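Local coordinates for uncharacterized protein (Chaetomium thermophilum, PDB 3LPZ), which is a Get4 protein with an alpha-solenoid fold that probably binds Get5 and takes part in tail-anchored protein biogenesis, at residues R14-L19 with L58-Q63; A95-L100 with P136-V141; A216-N221 with E235-P240. All coordinates share one frame; numbering follows the deposited sequence. Where two conformers were deposited one is given.

How the interactions relate
All three contacts are partly buried, each with at least one buried apolar side chain beside partly exposed ones. Interaction 2 lies nearest the centre of the elongated alpha-solenoid, about 14 Å from it, against about 32 Å for interaction 1 and 25 Å for interaction 3. Interactions 1 and 2 each join two helices; their centres are about 21 Å apart, and the helix of 58-63 packs on that of 95-100 where Ala59 meets Lys99. Interaction 3, across the chain's centre from interaction 1, sets the end of a helix against a small antiparallel sheet. Interaction 1 is almost wholly aliphatic, interaction 2 brings charged groups to the seam, and interaction 3 centres on an aromatic ring.

Interaction 1 of 3, residues R14-L19 with L58-Q63; sequences RIIARL and LASVSQ
Ser60 meets Ile16 mainly through its CB, with the hydroxyl oxygen a little farther off. The CG2 methyl of Ile16 rests against Ser60 CB at 3.7 Å, and the longer branch of the isoleucine brings its CD1 to 4.1 Å from Ser60 OG, so the two branches come up beside the serine as a small hydrocarbon surface. The hydroxyl is turned back along its own helix: OG stands anti to the carbonyl carbon (chi1 -55°), facing the preceding turn, where it hydrogen-bonds to Asp56 O. That bond satisfies the polar atom locally and leaves the seam largely aliphatic, with no hydrogen bond crossing between the two segments.

One residue later, Val61 takes over. The CA atoms of Ile16 and Val61 are 7.0 Å apart, the nearest pair of CA atoms between the segments. The CG2 methyl of Val61 reaches Leu19, touching CB at 4.0 Å and CD1 at 4.1 Å, and the two side chains pass each other at a slant. Val61 and Leu19 both also lie on Thr38 of helix 28-47, which thus backs the seam.

Helices 11-25 and 51-67 therefore lie side by side, with helix 28-47, which separates them in sequence, packed against both. This stacking of helices that are next but one in the chain is characteristic of an alpha-solenoid, the fold of Get4, whose family belongs to the TPR clan.

Interaction 2 of 3, residues A95-L100 with P136-V141; sequences ASRGKL and PELHHV
Arg97 crosses Glu137 at roughly a right angle, and the closest touch is between the arginine CD and the carboxylate carbon CD of Glu137, at 3.5 Å. The guanidinium and carboxylate planes are only 14° apart, and Glu137 OE1 lies over one guanidinium face. Its 3.7 Å separation from Arg97 NH1 makes a long salt bridge that rests on charge alone, since no N-H points at the oxygen. Arg97 CG packs on Leu138 CD2 at 3.6 Å, adding an apolar contact closer to the arginine's backbone.

A bend at chi3 (-65°) turns the guanidinium away from the line of the methylenes, and its NE forms a salt bridge with Asp135. Asp135 OD2 also accepts a hydrogen bond from Leu138 N, so the same carboxylate ties the arginine to the first turn of helix 136-148. With an alanine here, Asp135 and Glu137 would probably be left without this shared positive partner, and Leu138 CD2 without the methylene it packs against.

Further out, Leu138 continues onto Met121 of helix 112-128, while Leu101 of helix 94-104 touches Glu137, Leu138 and Val141. Leu100 packs on Phe117 and Trp124, so helix 112-128 lies against both helices of the contact.

Interaction 3 of 3, residues A216-N221 with E235-P240; sequences ALVEDN and ELRIFP
Phe239, just past strand 237-238, packs against Leu217 and Val218, joining a beta-hairpin, formed by strands 227-228 and 237-238, to the last turns of helix 203-220. From CB, the side chain sets out with CG anti to the carbonyl carbon (chi1 -62°), which directs the ring to the helix. Its closest approaches come at the far end. Phe239 CE1 lies 3.8 Å from Val218 CG2, a methyl that stands at the ring edge, close to the ring plane. Phe239 CZ, the tip, is 3.9 Å from the same methyl, Val218 CG2, and 4.0 Å from Leu217 CD2. The leucine methyl comes over a face instead: Leu217 CD2 is 4.2 Å from the centroid of the Phe239 ring and 19° off the normal, displaced to the rim, in a CH-pi contact. Two neighbouring helix residues thus hold one ring by face and by edge. Thr214, Val226 and Leu245 add further contacts to this buried phenylalanine.

Val218 CG2 is shared, for Arg237 CD lies 4.2 Å from it; Arg237, two residues before Phe239, also points toward the helix. The arginine's polar end is fixed elsewhere. NH1 hydrogen-bonds to Thr214 OG1 on the helix, and Arg237 NH2 forms a salt bridge with Glu235 OE1 at 3.2 Å, using the anti lone pair of that oxygen, while Glu235 CB covers part of one guanidinium face.

Asn221, the last residue of 216-221, turns its side chain back on the preceding turn: Asn221 ND2 donates to Leu217 O at 2.8 Å, nearly straight at 163°, meeting a lone pair in the carbonyl plane.

Interaction 1 of 3, residues R14-L19 with L58-Q63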
ATOM      1  N   ARG A  14      14.292  29.820  21.369  1.00 35.51           N
ATOM      2  CA  ARG A  14      14.074  31.232  21.020  1.00 34.91           C
ATOM      3  C   ARG A  14      14.210  31.528  19.513  1.00 33.06           C
ATOM      4  O   ARG A  14      13.465  32.338  18.970  1.00 32.99           O
ATOM      5  CB  ARG A  14      15.000  32.149  21.822  1.00 35.65           C
ATOM      6  CG  ARG A  14      14.725  32.145  23.331  1.00 39.46           C
ATOM      7  CD  ARG A  14      15.350  33.362  24.042  1.00 45.45           C
ATOM      8  NE  ARG A  14      16.791  33.466  23.816  1.00 48.98           N
ATOM      9  CZ  ARG A  14      17.716  32.785  24.492  1.00 50.70           C
ATOM     10  NH1 ARG A  14      17.354  31.929  25.448  1.00 51.09           N
ATOM     11  NH2 ARG A  14      19.006  32.961  24.197  1.00 51.16           N
ATOM     12  N   ILE A  15      15.158  30.892  18.838  1.00 31.16           N
ATOM     13  CA  ILE A  15      15.282  31.080  17.380  1.00 30.40           C
ATOM     14  C   ILE A  15      13.994  30.615  16.694  1.00 29.09           C
ATOM     15  O   ILE A  15      13.394  31.346  15.900  1.00 28.03           O
ATOM     16  CB  ILE A  15      16.538  30.382  16.792  1.00 31.02           C
ATOM     17  CG1 ILE A  15      17.775  31.188  17.163  1.00 31.54           C
ATOM     18  CG2 ILE A  15      16.431  30.220  15.231  1.00 30.40           C
ATOM     19  CD1 ILE A  15      19.015  30.369  17.233  1.00 34.73           C
ATOM     20  N   ILE A  16      13.547  29.431  17.086  1.00 28.42           N
ATOM     21  CA  ILE A  16      12.287  28.865  16.614  1.00 28.14           C
ATOM     22  C   ILE A  16      11.065  29.756  16.853  1.00 28.29           C
ATOM     23  O   ILE A  16      10.307  30.011  15.922  1.00 27.53           O
ATOM     24  CB  ILE A  16      12.062  27.438  17.189  1.00 28.22           C
ATOM     25  CG1 ILE A  16      13.081  26.488  16.528  1.00 27.80           C
ATOM     26  CG2 ILE A  16      10.604  26.951  16.903  1.00 27.73           C
ATOM     27  CD1 ILE A  16      13.221  25.120  17.166  1.00 29.01           C
ATOM     28  N   ALA A  17      10.882  30.211  18.098  1.00 28.85           N
ATOM     29  CA  ALA A  17       9.731  31.031  18.469  1.00 29.89           C
ATOM     30  C   ALA A  17       9.717  32.323  17.644  1.00 30.50           C
ATOM     31  O   ALA A  17       8.657  32.760  17.169  1.00 30.47           O
ATOM     32  CB  ALA A  17       9.731  31.330  20.003  1.00 29.88           C
ATOM     33  N   ARG A  18      10.900  32.911  17.473  0.50 31.02           N
ATOM     34  CA  ARG A  18      11.077  34.118  16.666  0.50 32.12           C
ATOM     35  C   ARG A  18      10.632  33.891  15.219  0.50 31.32           C
ATOM     36  O   ARG A  18       9.832  34.658  14.684  0.50 31.11           O
ATOM     37  CB  ARG A  18      12.538  34.591  16.732  0.50 33.25           C
ATOM     38  CG  ARG A  18      12.752  36.054  16.366  0.50 37.05           C
ATOM     39  CD  ARG A  18      14.092  36.590  16.889  0.50 43.23           C
ATOM     40  NE  ARG A  18      15.249  35.973  16.239  0.50 47.61           N
ATOM     41  CZ  ARG A  18      16.164  35.228  16.858  0.50 50.14           C
ATOM     42  NH1 ARG A  18      16.075  34.998  18.160  0.50 50.09           N
ATOM     43  NH2 ARG A  18      17.174  34.715  16.171  0.50 49.82           N
ATOM     44  N   LEU A  19      11.138  32.826  14.600  1.00 30.65           N
ATOM     45  CA  LEU A  19      10.730  32.440  13.241  1.00 30.00           C
ATOM     46  C   LEU A  19       9.231  32.144  13.155  1.00 29.95           C
ATOM     47  O   LEU A  19       8.577  32.623  12.243  1.00 29.60           O
ATOM     48  CB  LEU A  19      11.563  31.252  12.713  1.00 28.50           C
ATOM     49  CG  LEU A  19      13.054  31.554  12.524  1.00 27.58           C
ATOM     50  CD1 LEU A  19      13.843  30.267  12.348  1.00 24.40           C
ATOM     51  CD2 LEU A  19      13.296  32.524  11.335  1.00 27.04           C
ATOM     52  N   LEU A  58      13.787  22.820  11.451  1.00 18.85           N
ATOM     53  CA  LEU A  58      13.046  22.514  10.212  1.00 18.61           C
ATOM     54  C   LEU A  58      11.646  21.955  10.484  1.00 19.09           C
ATOM     55  O   LEU A  58      10.670  22.364   9.831  1.00 18.69           O
ATOM     56  CB  LEU A  58      13.858  21.541   9.323  1.00 17.83           C
ATOM     57  CG  LEU A  58      15.128  22.195   8.761  1.00 16.93           C
ATOM     58  CD1 LEU A  58      16.045  21.163   8.100  1.00 16.38           C
ATOM     59  CD2 LEU A  58      14.779  23.299   7.776  1.00 16.53           C
ATOM     60  N   ALA A  59      11.540  21.000  11.411  1.00 19.48           N
ATOM     61  CA  ALA A  59      10.226  20.399  11.701  1.00 20.56           C
ATOM     62  C   ALA A  59       9.247  21.430  12.282  1.00 20.92           C
ATOM     63  O   ALA A  59       8.103  21.476  11.870  1.00 20.21           O
ATOM     64  CB  ALA A  59      10.354  19.144  12.655  1.00 20.68           C
ATOM     65  N   SER A  60       9.692  22.250  13.238  1.00 20.75           N
ATOM     66  CA  SER A  60       8.768  23.204  13.865  1.00 21.43           C
ATOM     67  C   SER A  60       8.327  24.265  12.865  1.00 20.98           C
ATOM     68  O   SER A  60       7.138  24.565  12.763  1.00 21.71           O
ATOM     69  CB  SER A  60       9.414  23.910  15.069  1.00 22.11           C
ATOM     70  OG  SER A  60       9.907  22.967  15.989  1.00 25.23           O
ATOM     71  N   VAL A  61       9.272  24.814  12.109  1.00 20.00           N
ATOM     72  CA  VAL A  61       8.966  25.909  11.191  1.00 19.87           C
ATOM     73  C   VAL A  61       8.195  25.420   9.949  1.00 20.17           C
ATOM     74  O   VAL A  61       7.307  26.124   9.437  1.00 19.82           O
ATOM     75  CB  VAL A  61      10.235  26.716  10.776  1.00 19.68           C
ATOM     76  CG1 VAL A  61       9.895  27.770   9.685  1.00 19.73           C
ATOM     77  CG2 VAL A  61      10.923  27.393  12.022  1.00 20.76           C
ATOM     78  N   SER A  62       8.541  24.227   9.464  1.00 19.69           N
ATOM     79  CA  SER A  62       7.785  23.602   8.385  1.00 20.56           C
ATOM     80  C   SER A  62       6.309  23.479   8.760  1.00 20.76           C
ATOM     81  O   SER A  62       5.426  23.850   7.972  1.00 21.05           O
ATOM     82  CB  SER A  62       8.304  22.195   8.059  1.00 20.69           C
ATOM     83  OG  SER A  62       7.379  21.583   7.166  1.00 24.59           O
ATOM     84  N   GLN A  63       6.051  22.944   9.951  1.00 19.93           N
ATOM     85  CA  GLN A  63       4.675  22.782  10.417  1.00 21.39           C
ATOM     86  C   GLN A  63       3.962  24.138  10.565  1.00 21.96           C
ATOM     87  O   GLN A  63       2.775  24.278  10.174  1.00 21.94           O
ATOM     88  CB  GLN A  63       4.612  21.944  11.699  1.00 21.00           C
ATOM     89  CG  GLN A  63       5.144  20.522  11.448  1.00 22.25           C
ATOM     90  CD  GLN A  63       5.216  19.662  12.682  1.00 25.53           C
ATOM     91  OE1 GLN A  63       4.738  20.055  13.733  1.00 29.79           O
ATOM     92  NE2 GLN A  63       5.819  18.470  12.560  1.00 23.75           N
TER

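Interaction 2 of 3, residues A95-L100 with P136-V141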
ATOM      1  N   ALA A  95      10.484   9.165  17.180  1.00 17.93           N
ATOM      2  CA  ALA A  95      10.526  10.629  17.137  1.00 18.85           C
ATOM      3  C   ALA A  95      10.692  11.180  15.708  1.00 18.53           C
ATOM      4  O   ALA A  95      10.062  12.186  15.357  1.00 19.04           O
ATOM      5  CB  ALA A  95      11.646  11.176  18.096  1.00 18.48           C
ATOM      6  N   SER A  96      11.533  10.545  14.893  1.00 18.69           N
ATOM      7  CA  SER A  96      11.737  11.023  13.497  1.00 18.71           C
ATOM      8  C   SER A  96      10.475  10.760  12.671  1.00 18.61           C
ATOM      9  O   SER A  96      10.015  11.635  11.921  1.00 17.30           O
ATOM     10  CB  SER A  96      12.971  10.384  12.843  1.00 18.51           C
ATOM     11  OG  SER A  96      12.903   8.955  12.873  1.00 19.80           O
ATOM     12  N   ARG A  97       9.892   9.568  12.844  1.00 18.05           N
ATOM     13  CA  ARG A  97       8.645   9.251  12.155  1.00 16.96           C
ATOM     14  C   ARG A  97       7.569  10.248  12.638  1.00 17.06           C
ATOM     15  O   ARG A  97       6.777  10.715  11.836  1.00 16.60           O
ATOM     16  CB  ARG A  97       8.180   7.808  12.433  1.00 17.05           C
ATOM     17  CG  ARG A  97       6.919   7.386  11.631  1.00 16.64           C
ATOM     18  CD  ARG A  97       6.253   6.082  12.194  1.00 16.58           C
ATOM     19  NE  ARG A  97       7.163   4.935  12.023  1.00 16.29           N
ATOM     20  CZ  ARG A  97       7.838   4.330  13.006  1.00 18.92           C
ATOM     21  NH1 ARG A  97       7.701   4.704  14.300  1.00 16.71           N
ATOM     22  NH2 ARG A  97       8.653   3.326  12.689  1.00 18.84           N
ATOM     23  N   GLY A  98       7.517  10.536  13.944  1.00 16.60           N
ATOM     24  CA  GLY A  98       6.494  11.454  14.454  1.00 16.41           C
ATOM     25  C   GLY A  98       6.596  12.856  13.845  1.00 17.00           C
ATOM     26  O   GLY A  98       5.583  13.499  13.537  1.00 17.31           O
ATOM     27  N   LYS A  99       7.818  13.345  13.673  1.00 16.56           N
ATOM     28  CA  LYS A  99       8.005  14.667  13.042  1.00 17.51           C
ATOM     29  C   LYS A  99       7.525  14.651  11.594  1.00 17.02           C
ATOM     30  O   LYS A  99       6.922  15.626  11.123  1.00 17.42           O
ATOM     31  CB  LYS A  99       9.466  15.106  13.125  1.00 16.99           C
ATOM     32  CG  LYS A  99       9.887  15.474  14.530  1.00 19.61           C
ATOM     33  CD  LYS A  99      11.355  15.924  14.585  1.00 23.10           C
ATOM     34  CE  LYS A  99      11.842  16.138  16.040  1.00 23.31           C
ATOM     35  NZ  LYS A  99      12.000  14.857  16.789  1.00 25.57           N
ATOM     36  N   LEU A 100       7.817  13.567  10.875  1.00 16.79           N
ATOM     37  CA  LEU A 100       7.426  13.474   9.453  1.00 16.63           C
ATOM     38  C   LEU A 100       5.899  13.374   9.315  1.00 17.05           C
ATOM     39  O   LEU A 100       5.313  14.023   8.427  1.00 16.81           O
ATOM     40  CB  LEU A 100       8.150  12.323   8.737  1.00 15.87           C
ATOM     41  CG  LEU A 100       9.678  12.532   8.637  1.00 17.16           C
ATOM     42  CD1 LEU A 100      10.368  11.268   8.108  1.00 20.92           C
ATOM     43  CD2 LEU A 100      10.034  13.712   7.711  1.00 17.68           C
ATOM     44  N   PRO A 136       6.422   0.487   7.603  1.00 15.69           N
ATOM     45  CA  PRO A 136       5.006   0.144   7.540  1.00 15.23           C
ATOM     46  C   PRO A 136       4.026   1.223   8.043  1.00 14.78           C
ATOM     47  O   PRO A 136       2.963   1.418   7.420  1.00 13.26           O
ATOM     48  CB  PRO A 136       4.920  -1.086   8.449  1.00 15.30           C
ATOM     49  CG  PRO A 136       6.270  -1.795   8.183  1.00 16.64           C
ATOM     50  CD  PRO A 136       7.236  -0.614   8.171  1.00 15.74           C
ATOM     51  N   GLU A 137       4.349   1.879   9.162  1.00 13.81           N
ATOM     52  CA  GLU A 137       3.424   2.883   9.740  1.00 15.42           C
ATOM     53  C   GLU A 137       3.319   4.092   8.798  1.00 15.82           C
ATOM     54  O   GLU A 137       2.236   4.642   8.611  1.00 16.14           O
ATOM     55  CB  GLU A 137       3.872   3.332  11.153  1.00 15.61           C
ATOM     56  CG  GLU A 137       2.918   4.290  11.834  1.00 20.28           C
ATOM     57  CD  GLU A 137       3.307   4.587  13.296  1.00 24.77           C
ATOM     58  OE1 GLU A 137       4.100   3.827  13.922  1.00 26.03           O
ATOM     59  OE2 GLU A 137       2.841   5.613  13.810  1.00 28.64           O
ATOM     60  N   LEU A 138       4.428   4.485   8.169  1.00 14.79           N
ATOM     61  CA  LEU A 138       4.332   5.564   7.169  1.00 15.17           C
ATOM     62  C   LEU A 138       3.447   5.152   5.989  1.00 15.82           C
ATOM     63  O   LEU A 138       2.574   5.935   5.558  1.00 15.38           O
ATOM     64  CB  LEU A 138       5.713   6.003   6.683  1.00 15.22           C
ATOM     65  CG  LEU A 138       6.625   6.720   7.693  1.00 15.02           C
ATOM     66  CD1 LEU A 138       7.943   7.066   6.992  1.00 16.54           C
ATOM     67  CD2 LEU A 138       5.981   8.015   8.240  1.00 17.30           C
ATOM     68  N   HIS A 139       3.626   3.914   5.494  1.00 15.61           N
ATOM     69  CA  HIS A 139       2.748   3.395   4.429  1.00 16.30           C
ATOM     70  C   HIS A 139       1.282   3.380   4.879  1.00 16.81           C
ATOM     71  O   HIS A 139       0.381   3.747   4.108  1.00 17.01           O
ATOM     72  CB  HIS A 139       3.133   1.971   3.989  1.00 16.23           C
ATOM     73  CG  HIS A 139       4.280   1.923   3.026  1.00 17.72           C
ATOM     74  ND1 HIS A 139       4.268   2.590   1.818  1.00 18.72           N
ATOM     75  CD2 HIS A 139       5.472   1.277   3.083  1.00 18.05           C
ATOM     76  CE1 HIS A 139       5.397   2.355   1.165  1.00 18.31           C
ATOM     77  NE2 HIS A 139       6.149   1.564   1.912  1.00 19.02           N
ATOM     78  N   HIS A 140       1.036   2.931   6.108  1.00 16.21           N
ATOM     79  CA  HIS A 140      -0.313   2.943   6.636  1.00 16.77           C
ATOM     80  C   HIS A 140      -0.973   4.346   6.610  1.00 17.09           C
ATOM     81  O   HIS A 140      -2.079   4.519   6.107  1.00 16.90           O
ATOM     82  CB  HIS A 140      -0.375   2.393   8.054  1.00 16.32           C
ATOM     83  CG  HIS A 140      -1.759   2.475   8.637  1.00 17.38           C
ATOM     84  ND1 HIS A 140      -2.766   1.610   8.263  1.00 17.43           N
ATOM     85  CD2 HIS A 140      -2.309   3.342   9.522  1.00 17.57           C
ATOM     86  CE1 HIS A 140      -3.881   1.939   8.905  1.00 19.35           C
ATOM     87  NE2 HIS A 140      -3.628   2.978   9.683  1.00 19.34           N
ATOM     88  N   VAL A 141      -0.307   5.316   7.217  1.00 17.20           N
ATOM     89  CA  VAL A 141      -0.831   6.668   7.263  1.00 17.34           C
ATOM     90  C   VAL A 141      -1.024   7.302   5.864  1.00 17.17           C
ATOM     91  O   VAL A 141      -2.073   7.870   5.603  1.00 16.49           O
ATOM     92  CB  VAL A 141      -0.011   7.564   8.212  1.00 17.28           C
ATOM     93  CG1 VAL A 141      -0.591   9.006   8.195  1.00 18.12           C
ATOM     94  CG2 VAL A 141      -0.052   6.953   9.654  1.00 18.05           C
TER

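Interaction 3 of 3, residues A216-N221 with E235-P240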
ATOM      1  N   ALA A 216     -18.650  -6.905   5.935  1.00 20.66           N
ATOM      2  CA  ALA A 216     -19.296  -5.694   5.423  1.00 21.28           C
ATOM      3  C   ALA A 216     -20.397  -6.084   4.429  1.00 21.37           C
ATOM      4  O   ALA A 216     -21.522  -5.554   4.471  1.00 21.38           O
ATOM      5  CB  ALA A 216     -18.242  -4.734   4.760  1.00 20.54           C
ATOM      6  N   LEU A 217     -20.068  -7.019   3.541  1.00 21.32           N
ATOM      7  CA  LEU A 217     -21.019  -7.501   2.548  1.00 22.05           C
ATOM      8  C   LEU A 217     -22.299  -8.040   3.214  1.00 22.52           C
ATOM      9  O   LEU A 217     -23.411  -7.714   2.795  1.00 23.02           O
ATOM     10  CB  LEU A 217     -20.366  -8.575   1.660  1.00 20.83           C
ATOM     11  CG  LEU A 217     -21.219  -9.138   0.535  1.00 21.48           C
ATOM     12  CD1 LEU A 217     -21.535  -8.068  -0.509  1.00 22.57           C
ATOM     13  CD2 LEU A 217     -20.466 -10.306  -0.131  1.00 22.51           C
ATOM     14  N   VAL A 218     -22.137  -8.883   4.229  1.00 23.19           N
ATOM     15  CA  VAL A 218     -23.284  -9.433   4.970  1.00 23.44           C
ATOM     16  C   VAL A 218     -24.089  -8.359   5.702  1.00 24.62           C
ATOM     17  O   VAL A 218     -25.323  -8.326   5.612  1.00 23.19           O
ATOM     18  CB  VAL A 218     -22.829 -10.513   6.003  1.00 23.35           C
ATOM     19  CG1 VAL A 218     -23.965 -10.888   6.996  1.00 23.69           C
ATOM     20  CG2 VAL A 218     -22.303 -11.734   5.272  1.00 23.28           C
ATOM     21  N   GLU A 219     -23.408  -7.473   6.418  1.00 25.83           N
ATOM     22  CA  GLU A 219     -24.146  -6.506   7.221  0.50 27.25           C
ATOM     23  C   GLU A 219     -24.908  -5.502   6.338  1.00 27.14           C
ATOM     24  O   GLU A 219     -25.976  -5.025   6.740  1.00 27.38           O
ATOM     25  CB  GLU A 219     -23.249  -5.848   8.297  0.50 27.79           C
ATOM     26  CG  GLU A 219     -22.790  -4.453   8.000  0.50 30.54           C
ATOM     27  CD  GLU A 219     -23.895  -3.437   8.146  0.50 34.97           C
ATOM     28  OE1 GLU A 219     -24.723  -3.587   9.085  0.50 36.67           O
ATOM     29  OE2 GLU A 219     -23.950  -2.500   7.306  0.50 35.99           O
ATOM     30  N   ASP A 220     -24.403  -5.254   5.128  1.00 26.39           N
ATOM     31  CA  ASP A 220     -25.004  -4.346   4.159  0.50 26.62           C
ATOM     32  C   ASP A 220     -26.078  -5.030   3.295  1.00 26.74           C
ATOM     33  O   ASP A 220     -26.856  -4.362   2.620  1.00 26.82           O
ATOM     34  CB  ASP A 220     -23.886  -3.809   3.261  0.50 26.83           C
ATOM     35  CG  ASP A 220     -24.308  -2.638   2.430  0.50 26.29           C
ATOM     36  OD1 ASP A 220     -24.955  -1.738   2.988  0.50 23.70           O
ATOM     37  OD2 ASP A 220     -23.966  -2.617   1.223  0.50 26.23           O
ATOM     38  N   ASN A 221     -26.084  -6.366   3.289  1.00 25.12           N
ATOM     39  CA  ASN A 221     -26.992  -7.132   2.450  1.00 24.59           C
ATOM     40  C   ASN A 221     -27.581  -8.276   3.277  1.00 23.75           C
ATOM     41  O   ASN A 221     -27.194  -9.423   3.122  1.00 23.67           O
ATOM     42  CB  ASN A 221     -26.247  -7.701   1.237  1.00 24.28           C
ATOM     43  CG  ASN A 221     -25.646  -6.619   0.364  1.00 26.63           C
ATOM     44  OD1 ASN A 221     -26.303  -6.142  -0.553  1.00 29.06           O
ATOM     45  ND2 ASN A 221     -24.405  -6.206   0.659  1.00 25.79           N
ATOM     46  N   GLU A 235     -13.703 -16.733  10.745  1.00 48.40           N
ATOM     47  CA  GLU A 235     -14.896 -16.672   9.895  1.00 47.27           C
ATOM     48  C   GLU A 235     -14.605 -17.123   8.456  1.00 45.16           C
ATOM     49  O   GLU A 235     -13.782 -16.535   7.765  1.00 45.34           O
ATOM     50  CB  GLU A 235     -15.446 -15.235   9.889  1.00 48.18           C
ATOM     51  CG  GLU A 235     -15.690 -14.634  11.277  1.00 50.67           C
ATOM     52  CD  GLU A 235     -15.010 -13.275  11.458  1.00 54.18           C
ATOM     53  OE1 GLU A 235     -15.522 -12.243  10.938  1.00 55.23           O
ATOM     54  OE2 GLU A 235     -13.955 -13.244  12.133  1.00 55.46           O
ATOM     55  N   LEU A 236     -15.248 -18.193   8.026  1.00 42.30           N
ATOM     56  CA  LEU A 236     -15.143 -18.619   6.649  1.00 39.70           C
ATOM     57  C   LEU A 236     -16.540 -18.660   6.045  1.00 37.34           C
ATOM     58  O   LEU A 236     -17.349 -19.523   6.421  1.00 36.79           O
ATOM     59  CB  LEU A 236     -14.477 -19.985   6.530  1.00 40.23           C
ATOM     60  CG  LEU A 236     -14.142 -20.214   5.055  1.00 42.29           C
ATOM     61  CD1 LEU A 236     -12.744 -19.651   4.720  1.00 42.30           C
ATOM     62  CD2 LEU A 236     -14.287 -21.688   4.653  1.00 44.59           C
ATOM     63  N   ARG A 237     -16.810 -17.738   5.117  1.00 33.92           N
ATOM     64  CA  ARG A 237     -18.155 -17.553   4.584  1.00 31.97           C
ATOM     65  C   ARG A 237     -18.294 -18.061   3.153  1.00 30.67           C
ATOM     66  O   ARG A 237     -17.429 -17.817   2.285  1.00 31.30           O
ATOM     67  CB  ARG A 237     -18.625 -16.094   4.712  1.00 31.79           C
ATOM     68  CG  ARG A 237     -18.552 -15.557   6.145  1.00 33.72           C
ATOM     69  CD  ARG A 237     -18.946 -14.108   6.209  1.00 36.01           C
ATOM     70  NE  ARG A 237     -19.063 -13.657   7.592  1.00 37.38           N
ATOM     71  CZ  ARG A 237     -18.125 -12.971   8.237  1.00 36.30           C
ATOM     72  NH1 ARG A 237     -16.987 -12.616   7.630  1.00 31.99           N
ATOM     73  NH2 ARG A 237     -18.332 -12.642   9.499  1.00 37.99           N
ATOM     74  N   ILE A 238     -19.388 -18.780   2.928  1.00 27.54           N
ATOM     75  CA  ILE A 238     -19.768 -19.258   1.616  1.00 25.55           C
ATOM     76  C   ILE A 238     -21.026 -18.510   1.169  1.00 24.29           C
ATOM     77  O   ILE A 238     -22.013 -18.423   1.911  1.00 23.12           O
ATOM     78  CB  ILE A 238     -20.023 -20.799   1.656  1.00 25.89           C
ATOM     79  CG1 ILE A 238     -18.715 -21.514   2.024  1.00 26.74           C
ATOM     80  CG2 ILE A 238     -20.672 -21.318   0.332  1.00 25.93           C
ATOM     81  CD1 ILE A 238     -17.530 -21.366   0.932  1.00 28.60           C
ATOM     82  N   PHE A 239     -20.970 -17.975  -0.047  1.00 23.20           N
ATOM     83  CA  PHE A 239     -22.095 -17.266  -0.661  1.00 22.57           C
ATOM     84  C   PHE A 239     -22.525 -18.006  -1.912  1.00 23.11           C
ATOM     85  O   PHE A 239     -21.877 -17.871  -2.950  1.00 23.54           O
ATOM     86  CB  PHE A 239     -21.663 -15.844  -1.059  1.00 21.37           C
ATOM     87  CG  PHE A 239     -21.237 -15.007   0.099  1.00 20.91           C
ATOM     88  CD1 PHE A 239     -22.182 -14.279   0.837  1.00 20.02           C
ATOM     89  CD2 PHE A 239     -19.899 -14.947   0.475  1.00 19.08           C
ATOM     90  CE1 PHE A 239     -21.799 -13.516   1.927  1.00 19.71           C
ATOM     91  CE2 PHE A 239     -19.499 -14.172   1.599  1.00 18.86           C
ATOM     92  CZ  PHE A 239     -20.441 -13.453   2.306  1.00 19.66           C
ATOM     93  N   PRO A 240     -23.640 -18.747  -1.847  1.00 24.07           N
ATOM     94  CA  PRO A 240     -24.066 -19.533  -3.016  1.00 24.71           C
ATOM     95  C   PRO A 240     -24.212 -18.715  -4.282  1.00 25.13           C
ATOM     96  O   PRO A 240     -23.954 -19.243  -5.366  1.00 26.56           O
ATOM     97  CB  PRO A 240     -25.413 -20.112  -2.580  1.00 25.63           C
ATOM     98  CG  PRO A 240     -25.257 -20.245  -1.077  1.00 25.95           C
ATOM     99  CD  PRO A 240     -24.540 -18.953  -0.695  1.00 23.85           C
TER